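Local coordinates for protein CocE/NonD family hydrolase (Staphylococcus aureus subsp. aureus COL, PDB 3III) that probably hydrolyses ester or amide bonds, as an alpha/beta-hydrolase-type enzyme of the CocE/NonD family whose natural substrate is not established, at residues Asp422-Lys431 and Gln451-Ser460; Asp329-Val337 and Phe346-Leu354. One frame throughout, in Å; residues are numbered along the deposited sequence.

Contact 1: Asp422-Lys431 and Gln451-Ser460; sequences DMDLFAGIKK and QVATGWLRVS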
# COMPACT_ATOMS: atom_id res chain seq x y z
N ASP A 422 -15.45 25.77 -0.36
CA ASP A 422 -15.04 24.36 -0.33
C ASP A 422 -14.59 24.00 1.09
O ASP A 422 -14.36 24.87 1.94
CB ASP A 422 -13.93 24.17 -1.35
CG ASP A 422 -13.79 22.74 -1.86
OD1 ASP A 422 -14.39 21.82 -1.28
OD2 ASP A 422 -13.06 22.55 -2.86
N MSE A 423 -14.50 22.71 1.35
CA MSE A 423 -14.11 22.21 2.64
C MSE A 423 -13.19 20.99 2.47
O MSE A 423 -13.45 20.15 1.64
CB MSE A 423 -15.35 21.76 3.44
CG MSE A 423 -16.37 22.84 3.57
SE MSE A 423 -18.09 22.09 4.22
CE MSE A 423 -17.60 21.76 6.16
N ASP A 424 -12.14 20.95 3.26
CA ASP A 424 -11.33 19.77 3.39
C ASP A 424 -11.69 19.09 4.70
O ASP A 424 -11.44 19.65 5.77
CB ASP A 424 -9.83 20.12 3.33
CG ASP A 424 -9.37 20.48 1.91
OD1 ASP A 424 -9.98 19.94 0.97
OD2 ASP A 424 -8.37 21.22 1.73
N LEU A 425 -12.22 17.85 4.60
CA LEU A 425 -12.67 17.10 5.77
C LEU A 425 -11.70 15.91 6.01
O LEU A 425 -11.34 15.17 5.08
CB LEU A 425 -14.07 16.56 5.57
CG LEU A 425 -15.24 17.52 5.28
CD1 LEU A 425 -16.56 16.75 4.94
CD2 LEU A 425 -15.46 18.40 6.45
N PHE A 426 -11.29 15.80 7.26
CA PHE A 426 -10.37 14.80 7.73
C PHE A 426 -11.16 13.95 8.71
O PHE A 426 -11.68 14.46 9.70
CB PHE A 426 -9.20 15.46 8.45
CG PHE A 426 -8.28 16.27 7.52
CD1 PHE A 426 -7.05 15.81 7.18
CD2 PHE A 426 -8.68 17.51 7.02
CE1 PHE A 426 -6.19 16.51 6.30
CE2 PHE A 426 -7.81 18.25 6.17
CZ PHE A 426 -6.57 17.78 5.83
N ALA A 427 -11.33 12.69 8.38
CA ALA A 427 -12.04 11.74 9.24
C ALA A 427 -11.10 10.74 9.84
O ALA A 427 -10.07 10.34 9.25
CB ALA A 427 -13.10 11.04 8.48
N GLY A 428 -11.46 10.32 11.06
CA GLY A 428 -10.78 9.27 11.71
C GLY A 428 -11.64 8.40 12.59
O GLY A 428 -12.66 8.85 13.14
N ILE A 429 -11.24 7.12 12.67
CA ILE A 429 -11.84 6.18 13.62
C ILE A 429 -10.78 5.85 14.66
O ILE A 429 -9.63 5.49 14.29
CB ILE A 429 -12.25 4.88 12.94
CG1 ILE A 429 -13.14 5.18 11.74
CG2 ILE A 429 -12.96 3.87 13.98
CD1 ILE A 429 -14.46 5.95 12.12
N LYS A 430 -11.16 5.97 15.93
CA LYS A 430 -10.26 5.65 17.08
C LYS A 430 -10.96 4.59 17.95
O LYS A 430 -12.19 4.47 17.93
CB LYS A 430 -10.00 6.90 17.94
CG LYS A 430 -9.30 8.01 17.23
CD LYS A 430 -9.03 9.22 18.07
CE LYS A 430 -8.11 10.18 17.30
NZ LYS A 430 -6.73 9.65 17.07
N LYS A 431 -10.15 3.85 18.70
CA LYS A 431 -10.62 2.93 19.71
C LYS A 431 -10.14 3.46 21.02
O LYS A 431 -8.96 3.87 21.12
CB LYS A 431 -10.05 1.53 19.53
CG LYS A 431 -10.64 0.57 20.62
CD LYS A 431 -10.43 -0.89 20.34
CE LYS A 431 -9.30 -1.52 21.09
NZ LYS A 431 -9.35 -3.00 21.19
N GLN A 451 -4.14 5.28 14.62
CA GLN A 451 -5.52 5.07 15.00
C GLN A 451 -6.07 3.87 14.24
O GLN A 451 -5.32 3.08 13.69
CB GLN A 451 -6.33 6.37 14.81
CG GLN A 451 -6.55 6.83 13.36
CD GLN A 451 -7.15 8.31 13.24
OE1 GLN A 451 -7.42 8.95 14.24
NE2 GLN A 451 -7.34 8.80 12.02
N VAL A 452 -7.36 3.67 14.29
CA VAL A 452 -7.97 2.47 13.68
C VAL A 452 -8.09 2.60 12.17
O VAL A 452 -7.68 1.72 11.41
CB VAL A 452 -9.37 2.23 14.25
CG1 VAL A 452 -10.22 1.17 13.44
CG2 VAL A 452 -9.30 1.83 15.72
N ALA A 453 -8.70 3.69 11.75
CA ALA A 453 -8.91 3.98 10.32
C ALA A 453 -8.90 5.49 10.06
O ALA A 453 -9.27 6.29 10.91
CB ALA A 453 -10.24 3.35 9.85
N THR A 454 -8.49 5.84 8.85
CA THR A 454 -8.41 7.20 8.42
C THR A 454 -9.11 7.35 7.06
O THR A 454 -9.08 6.44 6.14
CB THR A 454 -6.91 7.58 8.39
OG1 THR A 454 -6.34 7.28 9.69
CG2 THR A 454 -6.65 9.10 8.06
N GLY A 455 -9.67 8.55 6.85
CA GLY A 455 -10.14 8.95 5.52
C GLY A 455 -10.20 10.46 5.32
O GLY A 455 -10.15 11.22 6.28
N TRP A 456 -10.32 10.88 4.06
CA TRP A 456 -10.29 12.30 3.67
C TRP A 456 -11.27 12.63 2.56
O TRP A 456 -11.52 11.81 1.66
CB TRP A 456 -8.91 12.65 3.13
CG TRP A 456 -7.75 12.41 4.02
CD1 TRP A 456 -7.11 13.35 4.79
CD2 TRP A 456 -7.00 11.21 4.15
NE1 TRP A 456 -6.05 12.79 5.44
CE2 TRP A 456 -5.94 11.48 5.05
CE3 TRP A 456 -7.11 9.93 3.60
CZ2 TRP A 456 -5.00 10.50 5.43
CZ3 TRP A 456 -6.21 8.96 3.99
CH2 TRP A 456 -5.14 9.27 4.90
N LEU A 457 -11.79 13.85 2.54
CA LEU A 457 -12.52 14.29 1.37
C LEU A 457 -12.52 15.82 1.21
O LEU A 457 -12.80 16.52 2.14
CB LEU A 457 -13.97 13.84 1.45
CG LEU A 457 -14.85 14.17 0.22
CD1 LEU A 457 -14.36 13.35 -1.03
CD2 LEU A 457 -16.35 13.94 0.52
N ARG A 458 -12.27 16.29 0.00
CA ARG A 458 -12.51 17.67 -0.38
C ARG A 458 -13.95 17.70 -0.91
O ARG A 458 -14.35 16.95 -1.83
CB ARG A 458 -11.46 18.12 -1.39
CG ARG A 458 -11.64 19.56 -1.90
CD ARG A 458 -10.39 20.06 -2.59
NE ARG A 458 -9.36 20.39 -1.61
CZ ARG A 458 -8.16 20.86 -1.90
NH1 ARG A 458 -7.79 21.07 -3.15
NH2 ARG A 458 -7.32 21.11 -0.93
N VAL A 459 -14.77 18.50 -0.26
CA VAL A 459 -16.22 18.44 -0.48
C VAL A 459 -16.63 18.83 -1.91
O VAL A 459 -17.59 18.29 -2.45
CB VAL A 459 -16.96 19.23 0.65
CG1 VAL A 459 -18.47 19.40 0.38
CG2 VAL A 459 -16.70 18.52 2.00
N SER A 460 -15.89 19.72 -2.57
CA SER A 460 -16.16 19.98 -4.00
C SER A 460 -15.96 18.71 -4.88
O SER A 460 -16.49 18.63 -5.99
CB SER A 460 -15.31 21.13 -4.54
OG SER A 460 -13.96 20.77 -4.55

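Contact 2: Asp329-Val337 and Phe346-Leu354; sequences DTPHVIYEV and FKSASAFPL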
# COMPACT_ATOMS: atom_id res chain seq x y z
N ASP A 329 -4.66 -25.37 -0.48
CA ASP A 329 -5.41 -25.48 0.77
C ASP A 329 -5.53 -24.13 1.50
O ASP A 329 -6.34 -23.99 2.41
CB ASP A 329 -4.72 -26.45 1.77
CG ASP A 329 -4.77 -27.92 1.38
OD1 ASP A 329 -5.46 -28.29 0.41
OD2 ASP A 329 -4.10 -28.70 2.10
N THR A 330 -4.68 -23.17 1.17
CA THR A 330 -4.66 -21.89 1.83
C THR A 330 -6.00 -21.19 1.67
O THR A 330 -6.50 -21.03 0.53
CB THR A 330 -3.51 -20.98 1.25
OG1 THR A 330 -2.25 -21.69 1.28
CG2 THR A 330 -3.38 -19.64 2.02
N PRO A 331 -6.59 -20.73 2.79
CA PRO A 331 -7.80 -19.93 2.70
C PRO A 331 -7.57 -18.68 1.83
O PRO A 331 -6.47 -18.10 1.87
CB PRO A 331 -8.09 -19.53 4.15
CG PRO A 331 -7.37 -20.46 5.00
CD PRO A 331 -6.13 -20.91 4.18
N HIS A 332 -8.57 -18.26 1.06
CA HIS A 332 -8.31 -17.12 0.14
C HIS A 332 -8.00 -15.80 0.85
O HIS A 332 -7.39 -14.93 0.28
CB HIS A 332 -9.45 -16.99 -0.87
CG HIS A 332 -9.44 -18.12 -1.84
ND1 HIS A 332 -8.45 -18.26 -2.78
CD2 HIS A 332 -10.22 -19.23 -1.93
CE1 HIS A 332 -8.60 -19.42 -3.40
NE2 HIS A 332 -9.68 -20.02 -2.91
N VAL A 333 -8.44 -15.65 2.08
CA VAL A 333 -8.09 -14.46 2.85
C VAL A 333 -7.62 -14.85 4.26
O VAL A 333 -8.33 -15.59 4.97
CB VAL A 333 -9.29 -13.47 3.01
CG1 VAL A 333 -8.82 -12.19 3.78
CG2 VAL A 333 -9.90 -13.08 1.66
N ILE A 334 -6.48 -14.35 4.67
CA ILE A 334 -6.02 -14.50 6.02
C ILE A 334 -5.84 -13.04 6.50
O ILE A 334 -5.17 -12.25 5.84
CB ILE A 334 -4.74 -15.27 6.04
CG1 ILE A 334 -4.95 -16.78 5.67
CG2 ILE A 334 -4.01 -15.09 7.39
CD1 ILE A 334 -3.63 -17.57 5.59
N TYR A 335 -6.42 -12.72 7.65
CA TYR A 335 -6.37 -11.34 8.15
C TYR A 335 -6.19 -11.25 9.64
O TYR A 335 -6.71 -12.08 10.39
CB TYR A 335 -7.65 -10.58 7.73
CG TYR A 335 -8.92 -11.17 8.27
CD1 TYR A 335 -9.51 -10.68 9.43
CD2 TYR A 335 -9.53 -12.24 7.65
CE1 TYR A 335 -10.64 -11.22 9.95
CE2 TYR A 335 -10.67 -12.82 8.19
CZ TYR A 335 -11.25 -12.28 9.33
OH TYR A 335 -12.39 -12.86 9.87
N GLU A 336 -5.49 -10.20 10.09
CA GLU A 336 -5.38 -9.89 11.53
C GLU A 336 -6.58 -9.09 12.02
O GLU A 336 -6.95 -8.08 11.42
CB GLU A 336 -4.08 -9.09 11.85
CG GLU A 336 -3.93 -8.87 13.33
CD GLU A 336 -2.64 -8.23 13.75
OE1 GLU A 336 -1.83 -7.82 12.89
OE2 GLU A 336 -2.49 -8.15 14.98
N VAL A 337 -7.16 -9.53 13.13
CA VAL A 337 -8.08 -8.69 13.89
C VAL A 337 -7.25 -8.01 15.00
O VAL A 337 -6.82 -8.65 15.96
CB VAL A 337 -9.19 -9.49 14.51
CG1 VAL A 337 -10.19 -8.54 15.24
CG2 VAL A 337 -9.97 -10.25 13.39
N PHE A 346 -5.12 -13.82 14.10
CA PHE A 346 -5.31 -14.01 12.70
C PHE A 346 -6.47 -14.99 12.45
O PHE A 346 -6.58 -16.01 13.10
CB PHE A 346 -4.02 -14.51 12.06
CG PHE A 346 -3.01 -13.43 11.89
CD1 PHE A 346 -2.88 -12.80 10.68
CD2 PHE A 346 -2.19 -13.03 12.94
CE1 PHE A 346 -1.95 -11.81 10.48
CE2 PHE A 346 -1.28 -11.99 12.77
CZ PHE A 346 -1.15 -11.37 11.51
N LYS A 347 -7.33 -14.62 11.52
CA LYS A 347 -8.50 -15.38 11.14
C LYS A 347 -8.48 -15.59 9.61
O LYS A 347 -7.61 -15.06 8.93
CB LYS A 347 -9.78 -14.67 11.61
CG LYS A 347 -9.86 -14.58 13.15
CD LYS A 347 -11.24 -14.07 13.60
CE LYS A 347 -11.48 -14.25 15.12
NZ LYS A 347 -12.86 -13.73 15.53
N SER A 348 -9.43 -16.38 9.08
CA SER A 348 -9.47 -16.61 7.63
C SER A 348 -10.89 -16.52 7.09
O SER A 348 -11.86 -16.62 7.86
CB SER A 348 -8.90 -17.97 7.31
OG SER A 348 -9.63 -18.96 7.98
N ALA A 349 -11.00 -16.23 5.80
CA ALA A 349 -12.29 -16.17 5.10
C ALA A 349 -12.12 -16.58 3.64
O ALA A 349 -11.00 -16.67 3.15
CB ALA A 349 -12.87 -14.76 5.18
N SER A 350 -13.24 -16.76 2.93
CA SER A 350 -13.24 -17.25 1.57
C SER A 350 -13.18 -16.08 0.56
O SER A 350 -12.89 -16.28 -0.64
CB SER A 350 -14.51 -18.11 1.37
OG SER A 350 -15.64 -17.25 1.48
N ALA A 351 -13.38 -14.86 1.06
CA ALA A 351 -13.50 -13.69 0.19
C ALA A 351 -13.19 -12.39 0.96
O ALA A 351 -13.34 -12.34 2.17
CB ALA A 351 -14.92 -13.58 -0.42
N PHE A 352 -12.79 -11.37 0.21
CA PHE A 352 -12.84 -9.99 0.69
C PHE A 352 -13.54 -9.14 -0.33
O PHE A 352 -13.20 -9.22 -1.49
CB PHE A 352 -11.45 -9.43 0.99
CG PHE A 352 -11.51 -8.05 1.56
CD1 PHE A 352 -11.59 -7.86 2.91
CD2 PHE A 352 -11.57 -6.97 0.74
CE1 PHE A 352 -11.68 -6.61 3.44
CE2 PHE A 352 -11.71 -5.70 1.27
CZ PHE A 352 -11.76 -5.54 2.63
N PRO A 353 -14.51 -8.30 0.08
CA PRO A 353 -15.03 -8.12 1.46
C PRO A 353 -15.51 -9.42 2.06
O PRO A 353 -15.92 -10.36 1.35
CB PRO A 353 -16.22 -7.15 1.28
CG PRO A 353 -15.95 -6.39 -0.04
CD PRO A 353 -15.14 -7.37 -0.90
N LEU A 354 -15.40 -9.51 3.37
CA LEU A 354 -15.83 -10.71 4.11
C LEU A 354 -17.28 -11.07 3.84
O LEU A 354 -18.19 -10.24 3.97
CB LEU A 354 -15.60 -10.56 5.61
CG LEU A 354 -14.25 -11.03 6.16
CD1 LEU A 354 -13.10 -10.58 5.34
CD2 LEU A 354 -14.07 -10.65 7.62
O HOH W 1 -13.56 -14.74 8.95

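Contact 1: Asp422-Lys431 and Gln451-Ser460
The carbonyl oxygen of I429 takes two consecutive N-H groups of the partner strand, V452 N at 2.9 Å and A453 N at 3.2 Å from I429 O, both from the same face of its carbonyl plane. V452 and A453 thus face one residue, a classic beta bulge at the start of an otherwise regular antiparallel ladder, in which L425-L457, A427-G455 and I429-A453 are the hydrogen-bonded pairs. The ladder belongs to a five-stranded sheet in the C-terminal non-catalytic domain. Just before the bulge, in Q451, chi1 of 68° puts CG between the backbone N and the carbonyl carbon, which lays the amide beside G428, where no side chain intervenes; Q451 NE2 lies 3.5 Å from G428 CA. That amide is held at both ends: NE2 donates in its own plane to T454 OG1, and OE1 accepts from K430 NZ, which also forms a salt bridge with E438. Further along the same face, F426 and W456 meet obliquely with planes at 75°, while W456 NE1 bonds to E517. Next comes a side-on salt bridge. R458 NE reaches D424 OD1 at 2.7 Å and its NH2 reaches D424 OD2, each oxygen using its syn lone pair, with the two flat groups only 18° from coplanar. On the reverse face packing is close: L425 CD1 touches V459 CG2 at 3.4 Å, and strand 408-417 covers L425 and A427. At the far end D422 ties off the ladder. Its OD1 accepts M423 N and S460 N from opposite faces of the carboxylate, and its OD2, also in a salt bridge with K483, receives the hydroxyl of S460, with S460 OG 2.6 Å from D422 OD2.

Contact 2: Asp329-Val337 and Phe346-Leu354
Y335 and K347 face each other as a hydrogen-bonded pair of an antiparallel beta hairpin, and their side chains cross obliquely, with K347 CB over the ring. This carbon sits over one face of the tyrosine, K347 CB being 4.1 Å from the centroid of the Y335 ring, a CH-pi contact. Y335 meets its partner with chi1 of 61°, CG lying between the backbone N and carbonyl carbon, which swings the ring across to the other strand. L354 approaches Y335 from the opposite direction, its CD2 3.7 Å from Y335 CZ. Their polar ends find different partners: Y335 OH bonds to N560 ND2, and K347 NZ forms a salt bridge with E404. On the other side of the sheet the roles of the strands are exchanged, the ring now coming from the second one. E336 runs extended along one face of F346, with E336 CB 3.9 Å from the centroid of the F346 ring and the carboxylate plane 24° from the ring plane. E336 OE1 then accepts from G296 N, and OE2 pairs with R297. I334 meets the same phenylalanine at about a right angle, its CG2 4.2 Å from F346 CD1. Ahead of the first strand, P331 CB rests against S348 CB at 3.6 Å, and V333 CG2 approaches the backbone of A351. Within the fold, strand 343-349 is the outermost of the large mixed sheet, strand 333-338 joins it to strand 290-295, strand 403-406 packs against Y335 and L354, and F352 reaches helix 275-284.

How the contacts relate
Following the chain from the N terminus, contact 2 comes first: residues 329-337 turn back through a tight hairpin to 346-354, adding the last two strands to the edge of the large mixed sheet. Contact 1 opens only after that loop has closed, joining 422-431 to 451-460 within the five-stranded antiparallel sheet. The two loops are therefore in series, neither nesting nor crossing. The centres of contact 1 and contact 2 lie about 27 Å apart, and the contacts do not touch. Just beyond the first segment of contact 2, R338 at the end of strand 333-338 hydrogen-bonds to the carbonyl of V452, and D339 forms a salt bridge with K431, connecting the two sheets.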